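Local coordinates for protein light Chain (Clostridium botulinum, PDB 6BVD) that acts as the zinc metalloprotease domain of a mosaic botulinum neurotoxin, probably cleaving a neuronal SNARE protein as related light chains do, at residues A265-F270 with R275-Q280; F351-L356 with I362-G367; Q285-V290 with N339-L344. All coordinates share one frame; numbering follows the deposited sequence.

Interaction 1. Residues A265-F270 with R275-Q280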
loop_
_atom_site.group_PDB
_atom_site.type_symbol
_atom_site.label_atom_id
_atom_site.label_comp_id
_atom_site.label_asym_id
_atom_site.label_seq_id
_atom_site.Cartn_x
_atom_site.Cartn_y
_atom_site.Cartn_z
ATOM N N ALA A 265 14.292 -21.668 -22.141
ATOM C CA ALA A 265 13.887 -21.155 -20.816
ATOM C C ALA A 265 13.047 -19.872 -20.909
ATOM O O ALA A 265 12.221 -19.614 -20.033
ATOM C CB ALA A 265 15.134 -20.903 -19.903
ATOM N N GLU A 266 13.266 -19.051 -21.942
ATOM C CA GLU A 266 12.466 -17.822 -22.042
ATOM C C GLU A 266 11.030 -18.180 -22.345
ATOM O O GLU A 266 10.109 -17.523 -21.852
ATOM C CB GLU A 266 12.985 -16.862 -23.109
ATOM C CG GLU A 266 14.435 -16.433 -22.904
ATOM C CD GLU A 266 14.676 -15.523 -21.720
ATOM O OE1 GLU A 266 13.725 -15.140 -20.989
ATOM O OE2 GLU A 266 15.865 -15.190 -21.532
ATOM N N PHE A 267 10.824 -19.215 -23.162
ATOM C CA PHE A 267 9.429 -19.561 -23.498
ATOM C C PHE A 267 8.746 -20.237 -22.302
ATOM O O PHE A 267 7.537 -20.054 -22.079
ATOM C CB PHE A 267 9.381 -20.443 -24.729
ATOM C CG PHE A 267 10.008 -19.800 -25.945
ATOM C CD1 PHE A 267 9.303 -18.867 -26.698
ATOM C CD2 PHE A 267 11.339 -20.055 -26.274
ATOM C CE1 PHE A 267 9.878 -18.262 -27.813
ATOM C CE2 PHE A 267 11.927 -19.456 -27.378
ATOM C CZ PHE A 267 11.206 -18.552 -28.147
ATOM N N LEU A 268 9.507 -21.018 -21.528
ATOM C CA LEU A 268 8.930 -21.658 -20.344
ATOM C C LEU A 268 8.649 -20.606 -19.287
ATOM O O LEU A 268 7.704 -20.741 -18.486
ATOM C CB LEU A 268 9.852 -22.746 -19.781
ATOM C CG LEU A 268 10.161 -23.939 -20.685
ATOM C CD1 LEU A 268 11.235 -24.836 -20.037
ATOM C CD2 LEU A 268 8.909 -24.744 -21.050
ATOM N N THR A 269 9.450 -19.546 -19.281
ATOM C CA THR A 269 9.250 -18.507 -18.288
ATOM C C THR A 269 8.000 -17.677 -18.653
ATOM O O THR A 269 7.180 -17.337 -17.786
ATOM C CB THR A 269 10.470 -17.624 -18.160
ATOM O OG1 THR A 269 11.549 -18.407 -17.590
ATOM C CG2 THR A 269 10.177 -16.422 -17.242
ATOM N N PHE A 270 7.830 -17.387 -19.941
ATOM C CA PHE A 270 6.614 -16.695 -20.349
ATOM C C PHE A 270 5.392 -17.566 -20.072
ATOM O O PHE A 270 4.425 -17.103 -19.493
ATOM C CB PHE A 270 6.633 -16.298 -21.838
ATOM C CG PHE A 270 5.431 -15.456 -22.210
ATOM C CD1 PHE A 270 5.461 -14.083 -22.031
ATOM C CD2 PHE A 270 4.243 -16.050 -22.612
ATOM C CE1 PHE A 270 4.342 -13.290 -22.322
ATOM C CE2 PHE A 270 3.104 -15.260 -22.899
ATOM C CZ PHE A 270 3.172 -13.886 -22.759
ATOM N N ARG A 275 4.763 -22.224 -24.232
ATOM C CA ARG A 275 5.243 -23.561 -23.865
ATOM C C ARG A 275 5.264 -24.494 -25.079
ATOM O O ARG A 275 6.155 -25.336 -25.224
ATOM C CB ARG A 275 4.370 -24.174 -22.768
ATOM C CG ARG A 275 4.622 -23.643 -21.383
ATOM C CD ARG A 275 4.108 -24.659 -20.345
ATOM N NE ARG A 275 4.170 -24.209 -18.947
ATOM C CZ ARG A 275 3.107 -23.833 -18.231
ATOM N NH1 ARG A 275 1.889 -23.856 -18.783
ATOM N NH2 ARG A 275 3.249 -23.449 -16.959
ATOM N N ASN A 276 4.286 -24.323 -25.971
ATOM C CA ASN A 276 4.171 -25.210 -27.114
ATOM C C ASN A 276 5.203 -24.900 -28.204
ATOM O O ASN A 276 5.378 -25.677 -29.136
ATOM C CB ASN A 276 2.763 -25.133 -27.673
ATOM C CG ASN A 276 1.715 -25.521 -26.630
ATOM O OD1 ASN A 276 1.969 -26.372 -25.759
ATOM N ND2 ASN A 276 0.550 -24.874 -26.691
ATOM N N ILE A 277 5.867 -23.754 -28.101
ATOM C CA ILE A 277 6.993 -23.464 -28.980
ATOM C C ILE A 277 8.190 -24.391 -28.669
ATOM O O ILE A 277 8.942 -24.807 -29.566
ATOM C CB ILE A 277 7.386 -21.984 -28.862
ATOM C CG1 ILE A 277 6.221 -21.125 -29.365
ATOM C CG2 ILE A 277 8.647 -21.688 -29.648
ATOM C CD1 ILE A 277 6.391 -19.630 -29.165
ATOM N N VAL A 278 8.363 -24.743 -27.403
ATOM C CA VAL A 278 9.462 -25.636 -27.046
ATOM C C VAL A 278 9.105 -27.047 -27.447
ATOM O O VAL A 278 8.091 -27.573 -26.982
ATOM C CB VAL A 278 9.772 -25.603 -25.516
ATOM C CG1 VAL A 278 11.028 -26.454 -25.176
ATOM C CG2 VAL A 278 9.966 -24.184 -25.078
ATOM N N PRO A 279 9.934 -27.666 -28.323
ATOM C CA PRO A 279 9.718 -29.040 -28.786
ATOM C C PRO A 279 9.611 -30.046 -27.664
ATOM O O PRO A 279 10.364 -29.974 -26.662
ATOM C CB PRO A 279 10.966 -29.327 -29.631
ATOM C CG PRO A 279 11.420 -27.981 -30.107
ATOM C CD PRO A 279 11.077 -27.024 -28.997
ATOM N N GLN A 280 8.742 -31.028 -27.871
ATOM C CA GLN A 280 8.531 -32.102 -26.900
ATOM C C GLN A 280 9.816 -32.820 -26.453
ATOM O O GLN A 280 9.941 -33.197 -25.271
ATOM C CB GLN A 280 7.591 -33.147 -27.490
ATOM C CG GLN A 280 6.865 -33.915 -26.442
ATOM C CD GLN A 280 6.074 -32.963 -25.556
ATOM O OE1 GLN A 280 6.320 -32.862 -24.348
ATOM N NE2 GLN A 280 5.145 -32.224 -26.167
HETATM O O HOH W 1 6.631 -23.098 -17.575
#

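Interaction 2. Residues F351-L356 with I362-G367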
loop_
_atom_site.group_PDB
_atom_site.type_symbol
_atom_site.label_atom_id
_atom_site.label_comp_id
_atom_site.label_asym_id
_atom_site.label_seq_id
_atom_site.Cartn_x
_atom_site.Cartn_y
_atom_site.Cartn_z
ATOM N N PHE A 351 5.204 -21.076 -12.160
ATOM C CA PHE A 351 5.389 -19.638 -12.116
ATOM C C PHE A 351 5.720 -19.059 -13.502
ATOM O O PHE A 351 6.815 -19.273 -13.989
ATOM C CB PHE A 351 6.489 -19.301 -11.130
ATOM C CG PHE A 351 6.190 -19.783 -9.734
ATOM C CD1 PHE A 351 5.393 -19.027 -8.911
ATOM C CD2 PHE A 351 6.706 -20.982 -9.268
ATOM C CE1 PHE A 351 5.105 -19.460 -7.586
ATOM C CE2 PHE A 351 6.446 -21.424 -7.976
ATOM C CZ PHE A 351 5.629 -20.656 -7.132
ATOM N N THR A 352 4.778 -18.348 -14.122
ATOM C CA THR A 352 4.986 -17.845 -15.484
ATOM C C THR A 352 4.498 -16.419 -15.577
ATOM O O THR A 352 3.630 -16.025 -14.811
ATOM C CB THR A 352 4.252 -18.709 -16.537
ATOM O OG1 THR A 352 2.822 -18.606 -16.348
ATOM C CG2 THR A 352 4.666 -20.149 -16.436
ATOM N N GLU A 353 5.028 -15.662 -16.535
ATOM C CA GLU A 353 4.595 -14.291 -16.771
ATOM C C GLU A 353 3.101 -14.266 -17.169
ATOM O O GLU A 353 2.332 -13.424 -16.715
ATOM C CB GLU A 353 5.449 -13.638 -17.851
ATOM C CG GLU A 353 5.020 -12.213 -18.251
ATOM C CD GLU A 353 5.892 -11.608 -19.336
ATOM O OE1 GLU A 353 7.089 -12.006 -19.417
ATOM O OE2 GLU A 353 5.398 -10.749 -20.130
ATOM N N PHE A 354 2.721 -15.204 -18.018
ATOM C CA PHE A 354 1.334 -15.315 -18.494
ATOM C C PHE A 354 0.344 -15.499 -17.327
ATOM O O PHE A 354 -0.688 -14.819 -17.256
ATOM C CB PHE A 354 1.209 -16.494 -19.471
ATOM C CG PHE A 354 -0.199 -16.653 -20.039
ATOM C CD1 PHE A 354 -0.639 -15.831 -21.069
ATOM C CD2 PHE A 354 -1.069 -17.600 -19.517
ATOM C CE1 PHE A 354 -1.944 -15.964 -21.597
ATOM C CE2 PHE A 354 -2.372 -17.739 -20.028
ATOM C CZ PHE A 354 -2.806 -16.919 -21.080
ATOM N N ASN A 355 0.640 -16.434 -16.426
ATOM C CA ASN A 355 -0.259 -16.723 -15.320
ATOM C C ASN A 355 -0.293 -15.606 -14.283
ATOM O O ASN A 355 -1.360 -15.299 -13.736
ATOM C CB ASN A 355 0.107 -18.053 -14.625
ATOM C CG ASN A 355 -0.945 -18.476 -13.597
ATOM O OD1 ASN A 355 -2.090 -18.799 -13.961
ATOM N ND2 ASN A 355 -0.576 -18.471 -12.316
ATOM N N LEU A 356 0.872 -15.030 -13.978
ATOM C CA LEU A 356 0.937 -13.941 -12.997
ATOM C C LEU A 356 0.233 -12.693 -13.566
ATOM O O LEU A 356 -0.408 -11.947 -12.840
ATOM C CB LEU A 356 2.397 -13.633 -12.604
ATOM C CG LEU A 356 3.076 -14.780 -11.839
ATOM C CD1 LEU A 356 4.604 -14.511 -11.670
ATOM C CD2 LEU A 356 2.520 -14.983 -10.480
ATOM N N ILE A 362 -2.925 -7.582 -14.910
ATOM C CA ILE A 362 -1.995 -6.803 -15.664
ATOM C C ILE A 362 -2.017 -7.284 -17.131
ATOM O O ILE A 362 -2.055 -8.471 -17.391
ATOM C CB ILE A 362 -0.543 -6.948 -15.083
ATOM C CG1 ILE A 362 -0.447 -6.268 -13.696
ATOM C CG2 ILE A 362 0.464 -6.351 -16.039
ATOM C CD1 ILE A 362 0.974 -6.552 -12.978
ATOM N N LYS A 363 -2.071 -6.364 -18.075
ATOM C CA LYS A 363 -1.997 -6.752 -19.490
ATOM C C LYS A 363 -0.549 -6.999 -19.844
ATOM O O LYS A 363 0.317 -6.232 -19.439
ATOM C CB LYS A 363 -2.583 -5.675 -20.411
ATOM C CG LYS A 363 -2.846 -6.200 -21.852
ATOM C CD LYS A 363 -3.356 -5.088 -22.787
ATOM C CE LYS A 363 -3.833 -5.622 -24.153
ATOM N NZ LYS A 363 -4.976 -6.623 -24.071
ATOM N N THR A 364 -0.286 -8.057 -20.611
ATOM C CA THR A 364 1.058 -8.303 -21.083
ATOM C C THR A 364 1.050 -8.670 -22.555
ATOM O O THR A 364 -0.025 -8.837 -23.207
ATOM C CB THR A 364 1.753 -9.391 -20.221
ATOM O OG1 THR A 364 3.168 -9.286 -20.359
ATOM C CG2 THR A 364 1.292 -10.768 -20.577
ATOM N N ARG A 365 2.260 -8.734 -23.079
ATOM C CA ARG A 365 2.539 -9.022 -24.472
ATOM C C ARG A 365 2.012 -10.384 -24.891
ATOM O O ARG A 365 1.831 -11.290 -24.081
ATOM C CB ARG A 365 4.067 -8.952 -24.704
ATOM C CG ARG A 365 4.786 -9.901 -23.803
ATOM C CD ARG A 365 6.331 -9.834 -23.914
ATOM N NE ARG A 365 6.973 -10.507 -22.784
ATOM C CZ ARG A 365 8.295 -10.717 -22.675
ATOM N NH1 ARG A 365 9.118 -10.319 -23.646
ATOM N NH2 ARG A 365 8.808 -11.329 -21.598
ATOM N N LEU A 366 1.837 -10.559 -26.195
ATOM C CA LEU A 366 1.280 -11.790 -26.730
ATOM C C LEU A 366 2.145 -13.017 -26.548
ATOM O O LEU A 366 1.636 -14.141 -26.559
ATOM C CB LEU A 366 0.977 -11.595 -28.230
ATOM C CG LEU A 366 -0.333 -10.833 -28.456
ATOM C CD1 LEU A 366 -0.589 -10.554 -29.937
ATOM C CD2 LEU A 366 -1.499 -11.615 -27.867
ATOM N N GLY A 367 3.452 -12.815 -26.387
ATOM C CA GLY A 367 4.393 -13.903 -26.187
ATOM C C GLY A 367 5.795 -13.331 -26.042
ATOM O O GLY A 367 5.999 -12.135 -26.283
#

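Interaction 3. Residues Q285-V290 with N339-L344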
loop_
_atom_site.group_PDB
_atom_site.type_symbol
_atom_site.label_atom_id
_atom_site.label_comp_id
_atom_site.label_asym_id
_atom_site.label_seq_id
_atom_site.Cartn_x
_atom_site.Cartn_y
_atom_site.Cartn_z
ATOM N N GLN A 285 14.025 -33.771 -22.391
ATOM C CA GLN A 285 15.442 -33.669 -22.010
ATOM C C GLN A 285 15.629 -32.888 -20.690
ATOM O O GLN A 285 16.363 -33.340 -19.784
ATOM C CB GLN A 285 16.246 -32.987 -23.105
ATOM C CG GLN A 285 16.852 -33.905 -24.117
ATOM C CD GLN A 285 17.653 -33.127 -25.144
ATOM O OE1 GLN A 285 17.269 -32.018 -25.532
ATOM N NE2 GLN A 285 18.782 -33.690 -25.570
ATOM N N LEU A 286 15.006 -31.711 -20.601
ATOM C CA LEU A 286 15.115 -30.875 -19.391
ATOM C C LEU A 286 14.582 -31.594 -18.151
ATOM O O LEU A 286 15.194 -31.552 -17.087
ATOM C CB LEU A 286 14.393 -29.548 -19.583
ATOM C CG LEU A 286 14.963 -28.705 -20.735
ATOM C CD1 LEU A 286 14.147 -27.460 -20.916
ATOM C CD2 LEU A 286 16.438 -28.333 -20.493
ATOM N N TYR A 287 13.427 -32.230 -18.292
ATOM C CA TYR A 287 12.833 -33.000 -17.219
ATOM C C TYR A 287 13.763 -34.117 -16.753
ATOM O O TYR A 287 13.940 -34.330 -15.540
ATOM C CB TYR A 287 11.482 -33.554 -17.665
ATOM C CG TYR A 287 10.678 -34.276 -16.592
ATOM C CD1 TYR A 287 9.697 -33.613 -15.858
ATOM C CD2 TYR A 287 10.859 -35.647 -16.368
ATOM C CE1 TYR A 287 8.936 -34.276 -14.885
ATOM C CE2 TYR A 287 10.105 -36.322 -15.410
ATOM C CZ TYR A 287 9.144 -35.636 -14.677
ATOM O OH TYR A 287 8.404 -36.312 -13.729
ATOM N N ASN A 288 14.348 -34.844 -17.699
ATOM C CA ASN A 288 15.237 -35.941 -17.330
ATOM C C ASN A 288 16.585 -35.457 -16.788
ATOM O O ASN A 288 17.200 -36.140 -15.959
ATOM C CB ASN A 288 15.432 -36.894 -18.501
ATOM C CG ASN A 288 14.175 -37.686 -18.783
ATOM O OD1 ASN A 288 13.483 -38.108 -17.846
ATOM N ND2 ASN A 288 13.839 -37.851 -20.065
ATOM N N LYS A 289 17.051 -34.305 -17.246
ATOM C CA LYS A 289 18.293 -33.748 -16.706
ATOM C C LYS A 289 18.097 -33.381 -15.226
ATOM O O LYS A 289 18.933 -33.731 -14.378
ATOM C CB LYS A 289 18.735 -32.519 -17.490
ATOM C CG LYS A 289 19.975 -31.832 -16.914
ATOM C CD LYS A 289 20.268 -30.523 -17.638
ATOM C CE LYS A 289 19.008 -29.589 -17.619
ATOM N NZ LYS A 289 18.746 -28.792 -16.334
ATOM N N VAL A 290 16.991 -32.699 -14.918
ATOM C CA VAL A 290 16.741 -32.262 -13.534
ATOM C C VAL A 290 16.576 -33.473 -12.624
ATOM O O VAL A 290 17.091 -33.483 -11.501
ATOM C CB VAL A 290 15.493 -31.326 -13.388
ATOM C CG1 VAL A 290 15.247 -30.953 -11.890
ATOM C CG2 VAL A 290 15.657 -30.059 -14.223
ATOM N N ASN A 339 6.740 -39.598 -8.068
ATOM C CA ASN A 339 5.489 -38.844 -8.033
ATOM C C ASN A 339 5.695 -37.475 -7.371
ATOM O O ASN A 339 5.161 -36.460 -7.837
ATOM C CB ASN A 339 4.415 -39.635 -7.295
ATOM C CG ASN A 339 3.917 -40.809 -8.098
ATOM O OD1 ASN A 339 3.816 -40.741 -9.322
ATOM N ND2 ASN A 339 3.616 -41.907 -7.411
ATOM N N LYS A 340 6.466 -37.438 -6.285
ATOM C CA LYS A 340 6.771 -36.158 -5.667
ATOM C C LYS A 340 7.663 -35.307 -6.589
ATOM O O LYS A 340 7.565 -34.080 -6.595
ATOM C CB LYS A 340 7.421 -36.365 -4.287
ATOM C CG LYS A 340 6.450 -36.787 -3.207
ATOM C CD LYS A 340 7.203 -36.967 -1.881
ATOM C CE LYS A 340 6.326 -36.668 -0.679
ATOM N NZ LYS A 340 7.106 -36.837 0.595
ATOM N N PHE A 341 8.537 -35.944 -7.376
ATOM C CA PHE A 341 9.361 -35.189 -8.316
ATOM C C PHE A 341 8.517 -34.533 -9.410
ATOM O O PHE A 341 8.737 -33.388 -9.792
ATOM C CB PHE A 341 10.424 -36.062 -8.980
ATOM C CG PHE A 341 11.228 -35.312 -9.975
ATOM C CD1 PHE A 341 12.273 -34.512 -9.561
ATOM C CD2 PHE A 341 10.902 -35.345 -11.330
ATOM C CE1 PHE A 341 13.003 -33.783 -10.473
ATOM C CE2 PHE A 341 11.608 -34.605 -12.237
ATOM C CZ PHE A 341 12.664 -33.818 -11.811
ATOM N N GLU A 342 7.574 -35.281 -9.946
ATOM C CA GLU A 342 6.727 -34.723 -10.992
ATOM C C GLU A 342 5.969 -33.494 -10.477
ATOM O O GLU A 342 5.905 -32.465 -11.154
ATOM C CB GLU A 342 5.756 -35.779 -11.509
ATOM C CG GLU A 342 5.004 -35.317 -12.741
ATOM C CD GLU A 342 4.037 -36.356 -13.254
ATOM O OE1 GLU A 342 3.971 -37.461 -12.660
ATOM O OE2 GLU A 342 3.327 -36.055 -14.244
ATOM N N GLN A 343 5.466 -33.566 -9.245
ATOM C CA GLN A 343 4.761 -32.432 -8.666
ATOM C C GLN A 343 5.686 -31.253 -8.385
ATOM O O GLN A 343 5.312 -30.099 -8.594
ATOM C CB GLN A 343 4.016 -32.849 -7.395
ATOM C CG GLN A 343 2.802 -33.736 -7.695
ATOM C CD GLN A 343 1.827 -33.109 -8.713
ATOM O OE1 GLN A 343 1.145 -32.124 -8.419
ATOM N NE2 GLN A 343 1.759 -33.693 -9.911
ATOM N N LEU A 344 6.918 -31.529 -7.963
ATOM C CA LEU A 344 7.860 -30.442 -7.721
ATOM C C LEU A 344 8.218 -29.715 -9.025
ATOM O O LEU A 344 8.155 -28.489 -9.119
ATOM C CB LEU A 344 9.121 -30.990 -7.053
ATOM C CG LEU A 344 10.258 -29.985 -6.954
ATOM C CD1 LEU A 344 9.806 -28.736 -6.217
ATOM C CD2 LEU A 344 11.482 -30.625 -6.212
#

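Interaction 1. Residues A265-F270 with R275-Q280
Phe-267, Ile-277 and Val-278 form a buried apolar contact between the short helix that carries the zinc ligand Glu-266 and the loop that leads from it to helix 280-301. The helix ends at Phe-270, the chain turns, and residues 275-278 come back alongside it, with the backbones nearest at Leu-268 and Arg-275.

The aromatic ring of Phe-267 is the centre of the contact. Ile-277 lies across it at about a right angle, its CG2 methyl over the middle of one face in a CH-pi contact, 4.1 Å from the Phe-267 ring centroid and 12° off the normal. This methyl stands opposite the backbone N of Ile-277, while the other branch is extended (chi2 173°) and sets CD1 just outside the rim on the same side of the ring plane, 3.9 Å from Phe-267 CD1. Val-278 adds its CG2 methyl nearer the helix, 3.8 Å from Phe-267 CB and 4.2 Å from Leu-268 CD2. Ile-247 of strand 246-247 packs on Phe-267, Ile-277 and Val-278 alike.

A water provides a polar link across the contact, donating to Leu-268 O at 2.7 Å and accepting from Arg-275 NE at 3.0 Å. The guanidinium is further held through NH2 by the carbonyl of Tyr-349. On the helix itself, Thr-269 OG1 and N reach Ala-265 O from opposite faces of its plane, and Glu-266 joins His-228 and His-232 at the zinc.

With no direct hydrogen bond between the segments, the contact depends on shape and apolar burial: the helix that supplies Glu-266 is backed by hydrophobic packing, while the water gives Leu-268 O and Arg-275 NE a partner.

Interaction 2. Residues F351-L356 with I362-G367
Glu-353 leaves its helix with CG anti to the backbone N (chi1 176°) and stays extended beyond it, a straight reach that carries the carboxylate to Thr-364 and Arg-365. On the facing loop, Arg-365 starts with CG between its own backbone N and carbonyl carbon (chi1 57°), then runs extended from CG to NE, which brings the guanidinium edge to the carboxylate while the two side chains cross at about a right angle.

The arginine grips side-on, with one nitrogen for each carboxylate oxygen. NH2 donates to Glu-353 OE1 at 2.9 Å in a nearly straight bond that lies in the guanidinium plane and uses the syn lone pair of OE1. NE of Arg-365 meets Glu-353 OE2 at 3.1 Å, also on the syn side but out of the carboxylate plane, and less straight. Carboxylate and guanidinium are nearly coplanar, their planes 17° apart. Thr-364 OG1 donates to the anti lone pair of Glu-353 OE2 at 2.7 Å, so this oxygen is held from two sides. Together the three bonds should fix the rotation of the carboxylate, whose OE1 also has a weak hydrogen bond with ND1 of the zinc ligand His-228.

The start of the helix is capped: Thr-352 is the N-cap, and its OG1 accepts from Asn-355 N at 3.1 Å. Leu-224 of helix 222-237 packs against both Glu-353 and Thr-364, while Phe-270 of helix 264-270 touches Glu-353 and Arg-365.

The Arg-365 side chain comes within about 6 Å of the zinc. A buried glutamate paired with an arginine beside the helix that carries His-228 and His-232 is consistent with the second shell of the active site in clostridial neurotoxin light chains.

Interaction 3. Residues Q285-V290 with N339-L344
Phe-341 points one edge at the face of the Tyr-287 ring in a T-shaped pair, the centroids 5.2 Å apart and the planes at 80°. Its leading atom, CE2, sits over the tyrosine ring, displaced toward the rim and 3.6 Å from Tyr-287 CZ. Another part of the phenylalanine rim takes the CG1 methyl of Val-290, 3.9 Å from Phe-341 CZ and close to the ring plane. The Tyr-287 hydroxyl oxygen rests on the aliphatic start of Glu-342, with OH 3.5 Å from Glu-342 CB.

The anti torsion of Phe-341 (chi1 178°) sends its ring out to Tyr-287 and Val-290, and the two aromatic side chains run antiparallel, each passing the other on its way to the opposite helix. This is helix-on-helix packing between 280-301 and 338-348 within the protease domain: the axes of the local segments approach to 11.6 Å, with N-to-C directions 123° apart, and the spacing is bridged by the two aromatic side chains.

Further out, Tyr-345, one turn beyond Phe-341, makes a second edge-to-face pair with Tyr-287 and also touches Leu-286 and Val-290. Leu-291 packs on Phe-341, while Tyr-294 meets Leu-344 farther along helix 280-301.

Interactions 1 and 2 lie side by side near the zinc, and their helices are joined through the backbone: Phe-270 O is 2.9 Å from Phe-354 N and Thr-269 O is 3.0 Å from Glu-353 N, both probable hydrogen bonds. Interaction 1 is buried and mainly apolar, whereas interaction 2, partly buried, depends on charge and hydrogen bonds. Interaction 3 is more peripheral, its centre about 22 Å from the centre of the chain, and runs from buried Phe-341 and Val-290 through Tyr-287 to exposed Glu-342. It shares helix 280-301 with the end of 275-280, and Leu-286 packs on Leu-268. Interactions 2 and 3 do not touch, although helices 338-348 and 353-360 are consecutive.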